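Local atomic coordinates of hypothetical protein, similar to alpha-acetolactate decarboxylase (Staphylococcus aureus subsp. aureus, PDB entry 1XV2), a protein that probably catalyses the decarboxylation of alpha-acetolactate to acetoin, with a zinc ion bound by the chain. Residues Glu217-Lys221 with Ala222-Tyr226; Lys227-Ala230 with Glu231-Glu235. All coordinates share one frame; numbering follows the deposited sequence.

Contact 1: residues Glu217-Lys221 with Ala222-Tyr226; sequences ETFVK and AKIDY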
ATOM      1  N   GLU A 217     -11.163  14.818   9.984  1.00 21.98           N
ATOM      2  CA  GLU A 217     -10.697  16.122   9.541  1.00 22.70           C
ATOM      3  C   GLU A 217      -9.202  16.373   9.716  1.00 22.00           C
ATOM      4  O   GLU A 217      -8.578  17.015   8.872  1.00 21.01           O
ATOM      5  CB  GLU A 217     -11.486  17.220  10.259  1.00 25.11           C
ATOM      6  CG  GLU A 217     -11.128  18.627   9.819  1.00 31.06           C
ATOM      7  CD  GLU A 217     -12.070  19.668  10.389  1.00 34.68           C
ATOM      8  OE1 GLU A 217     -13.279  19.611  10.073  1.00 37.71           O
ATOM      9  OE2 GLU A 217     -11.603  20.540  11.154  1.00 35.99           O
ATOM     10  N   THR A 218      -8.624  15.881  10.806  1.00 21.16           N
ATOM     11  CA  THR A 218      -7.201  16.096  11.038  1.00 20.17           C
ATOM     12  C   THR A 218      -6.360  15.405   9.965  1.00 19.93           C
ATOM     13  O   THR A 218      -5.414  15.991   9.436  1.00 20.62           O
ATOM     14  CB  THR A 218      -6.781  15.592  12.431  1.00 21.34           C
ATOM     15  OG1 THR A 218      -7.546  16.275  13.432  1.00 22.58           O
ATOM     16  CG2 THR A 218      -5.306  15.864  12.666  1.00 18.98           C
ATOM     17  N   PHE A 219      -6.708  14.165   9.644  1.00 18.21           N
ATOM     18  CA  PHE A 219      -5.990  13.424   8.616  1.00 17.40           C
ATOM     19  C   PHE A 219      -6.173  14.112   7.258  1.00 17.27           C
ATOM     20  O   PHE A 219      -5.203  14.409   6.563  1.00 18.45           O
ATOM     21  CB  PHE A 219      -6.508  11.987   8.538  1.00 16.58           C
ATOM     22  CG  PHE A 219      -5.881  11.180   7.432  1.00 16.01           C
ATOM     23  CD1 PHE A 219      -4.535  10.821   7.490  1.00 15.28           C
ATOM     24  CD2 PHE A 219      -6.623  10.821   6.311  1.00 15.81           C
ATOM     25  CE1 PHE A 219      -3.936  10.121   6.445  1.00 14.17           C
ATOM     26  CE2 PHE A 219      -6.031  10.118   5.255  1.00 15.29           C
ATOM     27  CZ  PHE A 219      -4.690   9.770   5.322  1.00 14.62           C
ATOM     28  N   VAL A 220      -7.424  14.368   6.892  1.00 17.61           N
ATOM     29  CA  VAL A 220      -7.747  15.025   5.630  1.00 18.20           C
ATOM     30  C   VAL A 220      -6.966  16.321   5.383  1.00 19.02           C
ATOM     31  O   VAL A 220      -6.350  16.492   4.329  1.00 17.89           O
ATOM     32  CB  VAL A 220      -9.271  15.339   5.552  1.00 18.07           C
ATOM     33  CG1 VAL A 220      -9.554  16.353   4.453  1.00 18.97           C
ATOM     34  CG2 VAL A 220     -10.048  14.064   5.278  1.00 17.03           C
ATOM     35  N   LYS A 221      -6.989  17.224   6.360  1.00 20.02           N
ATOM     36  CA  LYS A 221      -6.319  18.522   6.236  1.00 20.13           C
ATOM     37  C   LYS A 221      -4.835  18.579   6.596  1.00 20.95           C
ATOM     38  O   LYS A 221      -4.158  19.566   6.293  1.00 19.18           O
ATOM     39  CB  LYS A 221      -7.039  19.559   7.099  1.00 22.28           C
ATOM     40  CG  LYS A 221      -8.480  19.839   6.735  1.00 25.39           C
ATOM     41  CD  LYS A 221      -9.026  20.910   7.667  1.00 29.95           C
ATOM     42  CE  LYS A 221     -10.447  21.312   7.321  1.00 33.86           C
ATOM     43  NZ  LYS A 221     -10.919  22.397   8.235  1.00 36.59           N
ATOM     44  N   ALA A 222      -4.325  17.537   7.239  1.00 20.02           N
ATOM     45  CA  ALA A 222      -2.932  17.537   7.663  1.00 21.07           C
ATOM     46  C   ALA A 222      -1.876  17.559   6.567  1.00 21.81           C
ATOM     47  O   ALA A 222      -2.031  16.944   5.509  1.00 20.18           O
ATOM     48  CB  ALA A 222      -2.676  16.350   8.591  1.00 22.49           C
ATOM     49  N   LYS A 223      -0.805  18.298   6.838  1.00 22.12           N
ATOM     50  CA  LYS A 223       0.338  18.379   5.938  1.00 25.54           C
ATOM     51  C   LYS A 223       1.331  17.464   6.644  1.00 25.28           C
ATOM     52  O   LYS A 223       2.063  17.891   7.534  1.00 25.94           O
ATOM     53  CB  LYS A 223       0.887  19.806   5.868  1.00 28.41           C
ATOM     54  CG  LYS A 223       2.086  19.953   4.936  1.00 33.93           C
ATOM     55  CD  LYS A 223       2.480  21.411   4.758  1.00 38.13           C
ATOM     56  CE  LYS A 223       3.691  21.556   3.847  1.00 40.51           C
ATOM     57  NZ  LYS A 223       4.894  20.882   4.414  1.00 41.89           N
ATOM     58  N   ILE A 224       1.330  16.196   6.254  1.00 24.88           N
ATOM     59  CA  ILE A 224       2.179  15.195   6.881  1.00 23.90           C
ATOM     60  C   ILE A 224       3.650  15.253   6.494  1.00 24.92           C
ATOM     61  O   ILE A 224       3.996  15.195   5.315  1.00 24.71           O
ATOM     62  CB  ILE A 224       1.634  13.777   6.588  1.00 22.92           C
ATOM     63  CG1 ILE A 224       0.120  13.748   6.831  1.00 18.63           C
ATOM     64  CG2 ILE A 224       2.321  12.757   7.490  1.00 22.54           C
ATOM     65  CD1 ILE A 224      -0.555  12.431   6.473  1.00 17.39           C
ATOM     66  N   ASP A 225       4.514  15.369   7.499  1.00 26.47           N
ATOM     67  CA  ASP A 225       5.958  15.409   7.276  1.00 28.37           C
ATOM     68  C   ASP A 225       6.535  14.028   7.556  1.00 27.79           C
ATOM     69  O   ASP A 225       6.520  13.559   8.693  1.00 27.61           O
ATOM     70  CB  ASP A 225       6.619  16.442   8.196  1.00 30.97           C
ATOM     71  CG  ASP A 225       8.138  16.403   8.120  1.00 33.56           C
ATOM     72  OD1 ASP A 225       8.686  16.410   6.996  1.00 35.88           O
ATOM     73  OD2 ASP A 225       8.787  16.372   9.187  1.00 37.83           O
ATOM     74  N   TYR A 226       7.044  13.382   6.511  1.00 27.59           N
ATOM     75  CA  TYR A 226       7.609  12.044   6.641  1.00 26.92           C
ATOM     76  C   TYR A 226       9.128  12.057   6.740  1.00 28.11           C
ATOM     77  O   TYR A 226       9.771  11.012   6.677  1.00 28.05           O
ATOM     78  CB  TYR A 226       7.166  11.186   5.457  1.00 24.95           C
ATOM     79  CG  TYR A 226       5.683  10.877   5.456  1.00 22.98           C
ATOM     80  CD1 TYR A 226       5.131  10.002   6.393  1.00 22.96           C
ATOM     81  CD2 TYR A 226       4.833  11.457   4.520  1.00 21.83           C
ATOM     82  CE1 TYR A 226       3.764   9.712   6.392  1.00 20.92           C
ATOM     83  CE2 TYR A 226       3.470  11.175   4.510  1.00 20.70           C
ATOM     84  CZ  TYR A 226       2.942  10.303   5.446  1.00 20.03           C
ATOM     85  OH  TYR A 226       1.594  10.029   5.432  1.00 20.14           O
TER
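Phe219 and Ile224 make the apolar touch where the chain leaves its short helix: CD1 of Ile224 comes within 4.1 Å of Phe219 CE1, the two side chains crossing at a slant. Phe219 gets there because its CG stands anti to the backbone N (chi1 176°), which swings the ring forward although the CB itself points away from residues 222-226. Thr16 of helix 14-18 touches both side chains, and Leu111 of the second subunit packs on the Phe219 ring. Further on, CG2 of Ile224 lies 3.3 Å above one face of the Tyr226 ring, displaced toward its rim, while Tyr226 OH hydrogen-bonds Thr16 OG1.

One weak backbone bond spans the helix end: Ala222 N reaches Phe219 O at 3.3 Å, bent to 137° at the hydrogen. Asn110 ND2 of the second subunit also donates to Phe219 O, as it does to Ala222 O.

The charged pair spans the helix from its last residue to its first: the extended Lys221 chain carries NZ to 3.5 Å from Glu217 OE2, a salt bridge between two exposed side chains.

Ala222 is the first residue to abandon helical angles, which makes this a helix C-terminus that runs out into an extended linker at the subunit interface.

Contact 2: residues Lys227-Ala230 with Glu231-Glu235; sequences KDVA and EEIRE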
ATOM      1  N   LYS A 227       9.690  13.247   6.908  1.00 30.18           N
ATOM      2  CA  LYS A 227      11.132  13.408   7.027  1.00 32.22           C
ATOM      3  C   LYS A 227      11.669  12.484   8.120  1.00 32.40           C
ATOM      4  O   LYS A 227      11.204  12.522   9.258  1.00 33.23           O
ATOM      5  CB  LYS A 227      11.459  14.867   7.356  1.00 34.62           C
ATOM      6  CG  LYS A 227      12.942  15.203   7.397  1.00 38.63           C
ATOM      7  CD  LYS A 227      13.150  16.699   7.620  1.00 41.36           C
ATOM      8  CE  LYS A 227      14.628  17.058   7.724  1.00 43.74           C
ATOM      9  NZ  LYS A 227      15.281  16.431   8.911  1.00 44.62           N
ATOM     10  N   ASP A 228      12.635  11.648   7.754  1.00 32.75           N
ATOM     11  CA  ASP A 228      13.264  10.705   8.680  1.00 33.43           C
ATOM     12  C   ASP A 228      12.344   9.618   9.230  1.00 33.11           C
ATOM     13  O   ASP A 228      12.729   8.897  10.152  1.00 31.74           O
ATOM     14  CB  ASP A 228      13.889  11.448   9.865  1.00 34.60           C
ATOM     15  CG  ASP A 228      14.973  12.418   9.444  1.00 35.01           C
ATOM     16  OD1 ASP A 228      15.826  12.037   8.615  1.00 33.98           O
ATOM     17  OD2 ASP A 228      14.973  13.558   9.954  1.00 35.94           O
ATOM     18  N   VAL A 229      11.142   9.485   8.673  1.00 31.58           N
ATOM     19  CA  VAL A 229      10.215   8.476   9.172  1.00 31.18           C
ATOM     20  C   VAL A 229      10.796   7.063   9.098  1.00 31.87           C
ATOM     21  O   VAL A 229      10.574   6.254   9.996  1.00 31.91           O
ATOM     22  CB  VAL A 229       8.860   8.512   8.416  1.00 30.64           C
ATOM     23  CG1 VAL A 229       9.037   8.036   6.985  1.00 30.45           C
ATOM     24  CG2 VAL A 229       7.837   7.657   9.153  1.00 28.87           C
ATOM     25  N   ALA A 230      11.552   6.768   8.045  1.00 32.32           N
ATOM     26  CA  ALA A 230      12.146   5.443   7.899  1.00 33.57           C
ATOM     27  C   ALA A 230      13.132   5.146   9.025  1.00 34.41           C
ATOM     28  O   ALA A 230      13.150   4.043   9.568  1.00 35.24           O
ATOM     29  CB  ALA A 230      12.841   5.323   6.551  1.00 34.74           C
ATOM     30  N   GLU A 231      13.952   6.134   9.375  1.00 34.58           N
ATOM     31  CA  GLU A 231      14.936   5.968  10.438  1.00 35.08           C
ATOM     32  C   GLU A 231      14.269   5.877  11.809  1.00 34.06           C
ATOM     33  O   GLU A 231      14.714   5.125  12.674  1.00 34.86           O
ATOM     34  CB  GLU A 231      15.929   7.135  10.443  1.00 37.65           C
ATOM     35  CG  GLU A 231      16.846   7.217   9.223  1.00 41.47           C
ATOM     36  CD  GLU A 231      16.098   7.519   7.934  1.00 43.33           C
ATOM     37  OE1 GLU A 231      15.364   8.530   7.890  1.00 43.66           O
ATOM     38  OE2 GLU A 231      16.254   6.749   6.960  1.00 45.22           O
ATOM     39  N   GLU A 232      13.205   6.648  12.005  1.00 31.98           N
ATOM     40  CA  GLU A 232      12.499   6.640  13.278  1.00 30.49           C
ATOM     41  C   GLU A 232      11.810   5.300  13.523  1.00 28.93           C
ATOM     42  O   GLU A 232      11.804   4.793  14.647  1.00 28.17           O
ATOM     43  CB  GLU A 232      11.469   7.774  13.325  1.00 30.95           C
ATOM     44  CG  GLU A 232      12.050   9.156  13.056  1.00 32.67           C
ATOM     45  CD  GLU A 232      11.102  10.280  13.438  1.00 32.17           C
ATOM     46  OE1 GLU A 232       9.898  10.186  13.118  1.00 31.97           O
ATOM     47  OE2 GLU A 232      11.566  11.263  14.051  1.00 33.54           O
ATOM     48  N   ILE A 233      11.234   4.726  12.469  1.00 27.10           N
ATOM     49  CA  ILE A 233      10.552   3.444  12.579  1.00 26.76           C
ATOM     50  C   ILE A 233      11.518   2.354  13.042  1.00 28.00           C
ATOM     51  O   ILE A 233      11.144   1.456  13.797  1.00 26.23           O
ATOM     52  CB  ILE A 233       9.929   3.022  11.228  1.00 25.48           C
ATOM     53  CG1 ILE A 233       8.754   3.940  10.884  1.00 24.29           C
ATOM     54  CG2 ILE A 233       9.463   1.569  11.294  1.00 26.80           C
ATOM     55  CD1 ILE A 233       8.145   3.677   9.516  1.00 21.38           C
ATOM     56  N   ARG A 234      12.765   2.444  12.588  1.00 29.27           N
ATOM     57  CA  ARG A 234      13.785   1.465  12.949  1.00 31.60           C
ATOM     58  C   ARG A 234      14.263   1.639  14.392  1.00 31.65           C
ATOM     59  O   ARG A 234      14.705   0.681  15.024  1.00 30.97           O
ATOM     60  CB  ARG A 234      14.963   1.569  11.975  1.00 34.36           C
ATOM     61  CG  ARG A 234      14.587   1.170  10.549  1.00 38.83           C
ATOM     62  CD  ARG A 234      15.522   1.775   9.516  1.00 41.72           C
ATOM     63  NE  ARG A 234      15.081   1.471   8.155  1.00 44.79           N
ATOM     64  CZ  ARG A 234      15.589   2.030   7.060  1.00 46.11           C
ATOM     65  NH1 ARG A 234      16.560   2.930   7.156  1.00 46.10           N
ATOM     66  NH2 ARG A 234      15.122   1.688   5.864  1.00 47.17           N
ATOM     67  N   GLU A 235      14.163   2.858  14.913  1.00 31.64           N
ATOM     68  CA  GLU A 235      14.581   3.125  16.284  1.00 32.38           C
ATOM     69  C   GLU A 235      13.447   2.819  17.259  1.00 32.42           C
ATOM     70  O   GLU A 235      13.673   2.291  18.350  1.00 32.78           O
ATOM     71  CB  GLU A 235      14.984   4.594  16.446  1.00 32.87           C
ATOM     72  CG  GLU A 235      15.536   4.928  17.831  1.00 34.04           C
ATOM     73  CD  GLU A 235      15.628   6.423  18.093  1.00 34.96           C
ATOM     74  OE1 GLU A 235      16.103   7.160  17.203  1.00 35.08           O
ATOM     75  OE2 GLU A 235      15.233   6.861  19.196  1.00 36.16           O
TER
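The first turn of the C-terminal helix 229-236 starts here, with Asp228 at the N-cap position, though its carboxylate makes no capping bond. Asp228 and Glu232 are joined through the backbone: Glu232 N donates to Asp228 O at 3.0 Å. The next i to i+4 bond, Ile233 N to Val229 O, is also 3.0 Å long, while Arg234 N to Ala230 O is weak.

On the face toward helix 14-18, Val229 and Ile233 lie side by side and point the same way, with CG2 of Val229 4.0 Å from Ile233 CD1. Met18 packs against both, and the Ile233 side chain is about 10 Å from the bound zinc ion. Glu232 sends its carboxylate to a salt bridge with Arg138.

The outer side is polar. Lys227 NZ meets Asp228 OD2 at 3.1 Å from the syn side, tilted 31° out of the carboxylate plane, which should offset part of the like-charge closeness of Asp228 OD1 and Glu231 OE1, 3.6 Å apart with their carboxylate planes almost perpendicular. Glu231 bends at chi2 (66°), folding its carboxylate back along the helix start. Its OE2 is 3.8 Å from Arg234 NH1, a long pairing of charges without a directed N-H, and the Arg234 guanidinium sets one face over Ala230, whose CB lies 4.2 Å above the middle of that plane.

Helix 14-18, near the N terminus, is the part of the fold that both later contacts meet, Thr16 touching contact 1 and Met18 contact 2. Much further along, after strand 207-211, an outermost strand, within this chain, of the mixed sheet, the chain enters helix 217-221. Contact 1 closes the turn by which it leaves that helix, and the 222-226 linker then carries it to contact 2, the start of helix 229-236. The two are in series, neither nested nor crossed; their centres lie 18 Å apart. Arg138 also serves both, bonding Asp225 O and Glu232. Contact 1 reaches outward to the second subunit, whereas contact 2 turns back onto its own chain.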